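Arginyl-trna synthetase (Thermus thermophilus, PDB 1IQ0) probably attaches L-arginine to tRNA(Arg) at the expense of ATP, as a monomeric class I aminoacyl-tRNA synthetase. Local coordinates at residues Y472-I483 with L533-N544. Residues are numbered along the deposited sequence; the frame is centred on the assembly and turned at random.
Sequences YVQYAHARAHSI and LDLAASWNAYYN
Leu533 CD2 packs against both the Tyr472 ring, 4.0 Å from Tyr472 CD2, and Val473 CG2. One turn on, the helices come together on small residues: Ala536 CB lies 3.9 Å from Ala476 CB and touches Tyr472 CE2. The axes of the two segments approach to 9.3 Å and cross at 44°, and Tyr472 enters as a knob among Leu533, Ala536, Ala537 and Asn540. With CG anti to the backbone N (chi1 160°), Trp539 carries its indole toward helix 470-487, where CD1 meets Ala476 CB. Ala480 CB makes a CH-pi contact over one face, 4.2 Å from the six-membered-ring centroid, while Ile483 CD1 meets the edge at CH2; the Trp539 side chain also touches Leu573 of helix 562-583. Asn540 ND2 donates to Tyr472 OH (3.1 Å, 156°) and to a water held by Tyr472 O. Its OD1 accepts from Arg479 NH1 (3.2 Å), which lies nearly along the C=O axis though OD1 is tilted from the guanidinium plane, and weakly from NH2. Tyr543 takes Arg479 NE over its face, an off-centre cation-pi contact with CZ 4.4 Å from the ring centroid. Replacing Arg479 with methionine would probably leave Asn540 OD1 without its charged donor and the Tyr543 face without its cation. Within this helical anticodon-binding domain, the pairing therefore grades from an apolar alanine-tryptophan interior to a polar margin where one amide links phenol, water and guanidinium.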
loop_
_atom_site.group_PDB
_atom_site.type_symbol
_atom_site.label_atom_id
_atom_site.label_comp_id
_atom_site.label_asym_id
_atom_site.label_seq_id
_atom_site.Cartn_x
_atom_site.Cartn_y
_atom_site.Cartn_z
ATOM N N TYR A 472 -5.343 4.432 18.387
ATOM C CA TYR A 472 -5.554 3.292 19.285
ATOM C C TYR A 472 -4.289 2.437 19.304
ATOM O O TYR A 472 -3.759 2.126 20.370
ATOM C CB TYR A 472 -6.732 2.438 18.801
ATOM C CG TYR A 472 -6.983 1.166 19.599
ATOM C CD1 TYR A 472 -7.551 1.211 20.879
ATOM C CD2 TYR A 472 -6.675 -0.082 19.063
ATOM C CE1 TYR A 472 -7.804 0.044 21.593
ATOM C CE2 TYR A 472 -6.923 -1.250 19.763
ATOM C CZ TYR A 472 -7.487 -1.187 21.025
ATOM O OH TYR A 472 -7.740 -2.359 21.707
ATOM N N VAL A 473 -3.804 2.068 18.120
ATOM C CA VAL A 473 -2.596 1.255 18.024
ATOM C C VAL A 473 -1.388 2.033 18.545
ATOM O O VAL A 473 -0.517 1.470 19.221
ATOM C CB VAL A 473 -2.324 0.811 16.566
ATOM C CG1 VAL A 473 -1.098 -0.098 16.514
ATOM C CG2 VAL A 473 -3.554 0.098 16.000
ATOM N N GLN A 474 -1.328 3.330 18.241
ATOM C CA GLN A 474 -0.212 4.145 18.712
ATOM C C GLN A 474 -0.186 4.174 20.244
ATOM O O GLN A 474 0.877 4.080 20.857
ATOM C CB GLN A 474 -0.316 5.576 18.173
ATOM C CG GLN A 474 -0.096 5.732 16.662
ATOM C CD GLN A 474 -0.224 7.184 16.213
ATOM O OE1 GLN A 474 -1.211 7.854 16.522
ATOM N NE2 GLN A 474 0.772 7.674 15.483
ATOM N N TYR A 475 -1.361 4.290 20.857
ATOM C CA TYR A 475 -1.457 4.340 22.314
ATOM C C TYR A 475 -0.973 3.036 22.957
ATOM O O TYR A 475 -0.316 3.053 23.996
ATOM C CB TYR A 475 -2.900 4.622 22.744
ATOM C CG TYR A 475 -3.022 4.902 24.222
ATOM C CD1 TYR A 475 -2.506 6.078 24.772
ATOM C CD2 TYR A 475 -3.610 3.974 25.082
ATOM C CE1 TYR A 475 -2.572 6.323 26.140
ATOM C CE2 TYR A 475 -3.678 4.208 26.455
ATOM C CZ TYR A 475 -3.157 5.383 26.977
ATOM O OH TYR A 475 -3.215 5.616 28.332
ATOM N N ALA A 476 -1.303 1.908 22.339
ATOM C CA ALA A 476 -0.870 0.615 22.850
ATOM C C ALA A 476 0.658 0.563 22.806
ATOM O O ALA A 476 1.296 0.016 23.706
ATOM C CB ALA A 476 -1.471 -0.517 22.006
ATOM N N HIS A 477 1.244 1.139 21.756
ATOM C CA HIS A 477 2.695 1.166 21.636
ATOM C C HIS A 477 3.314 2.042 22.721
ATOM O O HIS A 477 4.309 1.661 23.340
ATOM C CB HIS A 477 3.134 1.702 20.268
ATOM C CG HIS A 477 4.608 1.954 20.173
ATOM N ND1 HIS A 477 5.191 3.131 20.591
ATOM C CD2 HIS A 477 5.627 1.153 19.773
ATOM C CE1 HIS A 477 6.502 3.048 20.453
ATOM N NE2 HIS A 477 6.793 1.857 19.958
ATOM N N ALA A 478 2.731 3.220 22.935
ATOM C CA ALA A 478 3.243 4.145 23.942
ATOM C C ALA A 478 3.109 3.566 25.355
ATOM O O ALA A 478 3.980 3.758 26.194
ATOM C CB ALA A 478 2.509 5.498 23.845
ATOM N N ARG A 479 2.019 2.853 25.610
ATOM C CA ARG A 479 1.799 2.241 26.917
ATOM C C ARG A 479 2.881 1.186 27.178
ATOM O O ARG A 479 3.486 1.159 28.243
ATOM C CB ARG A 479 0.419 1.582 26.967
ATOM C CG ARG A 479 0.015 1.057 28.343
ATOM C CD ARG A 479 -0.949 2.011 29.044
ATOM N NE ARG A 479 -2.275 1.423 29.243
ATOM C CZ ARG A 479 -3.043 0.948 28.267
ATOM N NH1 ARG A 479 -2.625 0.988 27.006
ATOM N NH2 ARG A 479 -4.235 0.433 28.548
ATOM N N ALA A 480 3.115 0.316 26.199
ATOM C CA ALA A 480 4.123 -0.732 26.340
ATOM C C ALA A 480 5.502 -0.111 26.531
ATOM O O ALA A 480 6.277 -0.540 27.386
ATOM C CB ALA A 480 4.123 -1.630 25.102
ATOM N N HIS A 481 5.799 0.908 25.736
ATOM C CA HIS A 481 7.087 1.586 25.813
ATOM C C HIS A 481 7.312 2.282 27.161
ATOM O O HIS A 481 8.436 2.297 27.668
ATOM C CB HIS A 481 7.213 2.608 24.674
ATOM C CG HIS A 481 8.591 3.175 24.521
ATOM N ND1 HIS A 481 9.073 4.196 25.314
ATOM C CD2 HIS A 481 9.600 2.847 23.678
ATOM C CE1 HIS A 481 10.317 4.474 24.965
ATOM N NE2 HIS A 481 10.661 3.669 23.975
ATOM N N SER A 482 6.255 2.853 27.740
ATOM C CA SER A 482 6.398 3.541 29.024
ATOM C C SER A 482 6.848 2.566 30.119
ATOM O O SER A 482 7.602 2.936 31.014
ATOM C CB SER A 482 5.081 4.214 29.434
ATOM O OG SER A 482 4.122 3.249 29.830
ATOM N N ILE A 483 6.384 1.324 30.038
ATOM C CA ILE A 483 6.755 0.291 31.007
ATOM C C ILE A 483 8.261 0.001 30.916
ATOM O O ILE A 483 8.952 -0.093 31.932
ATOM C CB ILE A 483 5.971 -1.025 30.746
ATOM C CG1 ILE A 483 4.470 -0.778 30.911
ATOM C CG2 ILE A 483 6.454 -2.127 31.697
ATOM C CD1 ILE A 483 3.589 -1.971 30.504
ATOM N N LEU A 533 -4.665 -4.035 14.801
ATOM C CA LEU A 533 -5.803 -3.760 15.668
ATOM C C LEU A 533 -5.943 -4.934 16.633
ATOM O O LEU A 533 -6.108 -4.741 17.839
ATOM C CB LEU A 533 -7.092 -3.613 14.852
ATOM C CG LEU A 533 -7.309 -2.260 14.167
ATOM C CD1 LEU A 533 -8.598 -2.281 13.352
ATOM C CD2 LEU A 533 -7.381 -1.171 15.228
ATOM N N ASP A 534 -5.871 -6.151 16.093
ATOM C CA ASP A 534 -5.984 -7.351 16.910
ATOM C C ASP A 534 -4.865 -7.454 17.950
ATOM O O ASP A 534 -5.109 -7.830 19.094
ATOM C CB ASP A 534 -5.972 -8.605 16.030
ATOM C CG ASP A 534 -7.170 -8.679 15.091
ATOM O OD1 ASP A 534 -8.221 -8.085 15.407
ATOM O OD2 ASP A 534 -7.071 -9.350 14.046
ATOM N N LEU A 535 -3.639 -7.126 17.554
ATOM C CA LEU A 535 -2.520 -7.212 18.477
ATOM C C LEU A 535 -2.654 -6.160 19.575
ATOM O O LEU A 535 -2.379 -6.433 20.745
ATOM C CB LEU A 535 -1.191 -7.032 17.744
ATOM C CG LEU A 535 0.043 -7.228 18.639
ATOM C CD1 LEU A 535 0.043 -8.655 19.238
ATOM C CD2 LEU A 535 1.301 -6.991 17.826
ATOM N N ALA A 536 -3.083 -4.961 19.197
ATOM C CA ALA A 536 -3.255 -3.894 20.166
ATOM C C ALA A 536 -4.366 -4.277 21.141
ATOM O O ALA A 536 -4.288 -3.968 22.333
ATOM C CB ALA A 536 -3.586 -2.587 19.459
ATOM N N ALA A 537 -5.391 -4.959 20.637
ATOM C CA ALA A 537 -6.505 -5.397 21.478
ATOM C C ALA A 537 -6.015 -6.467 22.453
ATOM O O ALA A 537 -6.422 -6.499 23.618
ATOM C CB ALA A 537 -7.643 -5.965 20.615
ATOM N N SER A 538 -5.153 -7.352 21.957
ATOM C CA SER A 538 -4.587 -8.428 22.767
ATOM C C SER A 538 -3.690 -7.833 23.855
ATOM O O SER A 538 -3.701 -8.280 25.000
ATOM C CB SER A 538 -3.776 -9.372 21.875
ATOM O OG SER A 538 -3.171 -10.405 22.631
ATOM N N TRP A 539 -2.905 -6.827 23.488
ATOM C CA TRP A 539 -2.032 -6.168 24.450
ATOM C C TRP A 539 -2.860 -5.480 25.542
ATOM O O TRP A 539 -2.543 -5.581 26.721
ATOM C CB TRP A 539 -1.145 -5.142 23.744
ATOM C CG TRP A 539 -0.582 -4.107 24.660
ATOM C CD1 TRP A 539 -0.917 -2.782 24.701
ATOM C CD2 TRP A 539 0.384 -4.309 25.697
ATOM N NE1 TRP A 539 -0.220 -2.145 25.700
ATOM C CE2 TRP A 539 0.586 -3.058 26.329
ATOM C CE3 TRP A 539 1.097 -5.421 26.155
ATOM C CZ2 TRP A 539 1.475 -2.892 27.400
ATOM C CZ3 TRP A 539 1.985 -5.255 27.224
ATOM C CH2 TRP A 539 2.162 -3.998 27.831
ATOM N N ASN A 540 -3.922 -4.790 25.150
ATOM C CA ASN A 540 -4.769 -4.113 26.120
ATOM C C ASN A 540 -5.470 -5.064 27.096
ATOM O O ASN A 540 -5.515 -4.793 28.297
ATOM C CB ASN A 540 -5.799 -3.232 25.402
ATOM C CG ASN A 540 -5.192 -1.935 24.899
ATOM O OD1 ASN A 540 -4.369 -1.323 25.576
ATOM N ND2 ASN A 540 -5.599 -1.507 23.718
ATOM N N ALA A 541 -6.012 -6.167 26.588
ATOM C CA ALA A 541 -6.684 -7.142 27.442
ATOM C C ALA A 541 -5.645 -7.727 28.403
ATOM O O ALA A 541 -5.922 -7.963 29.576
ATOM C CB ALA A 541 -7.299 -8.257 26.592
ATOM N N TYR A 542 -4.446 -7.958 27.884
ATOM C CA TYR A 542 -3.352 -8.498 28.674
ATOM C C TYR A 542 -2.989 -7.507 29.787
ATOM O O TYR A 542 -2.908 -7.876 30.956
ATOM C CB TYR A 542 -2.143 -8.736 27.766
ATOM C CG TYR A 542 -0.887 -9.200 28.468
ATOM C CD1 TYR A 542 -0.758 -10.519 28.920
ATOM C CD2 TYR A 542 0.193 -8.330 28.648
ATOM C CE1 TYR A 542 0.412 -10.961 29.523
ATOM C CE2 TYR A 542 1.367 -8.761 29.252
ATOM C CZ TYR A 542 1.471 -10.081 29.686
ATOM O OH TYR A 542 2.642 -10.519 30.263
ATOM N N TYR A 543 -2.787 -6.244 29.418
ATOM C CA TYR A 543 -2.427 -5.209 30.390
ATOM C C TYR A 543 -3.509 -4.969 31.452
ATOM O O TYR A 543 -3.204 -4.806 32.631
ATOM C CB TYR A 543 -2.150 -3.891 29.671
ATOM C CG TYR A 543 -1.775 -2.748 30.599
ATOM C CD1 TYR A 543 -0.448 -2.537 30.975
ATOM C CD2 TYR A 543 -2.747 -1.872 31.086
ATOM C CE1 TYR A 543 -0.096 -1.482 31.804
ATOM C CE2 TYR A 543 -2.403 -0.807 31.924
ATOM C CZ TYR A 543 -1.075 -0.623 32.275
ATOM O OH TYR A 543 -0.726 0.412 33.107
ATOM N N ASN A 544 -4.765 -4.945 31.018
ATOM C CA ASN A 544 -5.890 -4.700 31.909
ATOM C C ASN A 544 -6.359 -5.868 32.775
ATOM O O ASN A 544 -7.133 -5.659 33.704
ATOM C CB ASN A 544 -7.097 -4.187 31.106
ATOM C CG ASN A 544 -6.828 -2.856 30.437
ATOM O OD1 ASN A 544 -6.178 -1.981 31.009
ATOM N ND2 ASN A 544 -7.338 -2.690 29.221
HETATM O O HOH W 1 -4.845 1.323 22.965
#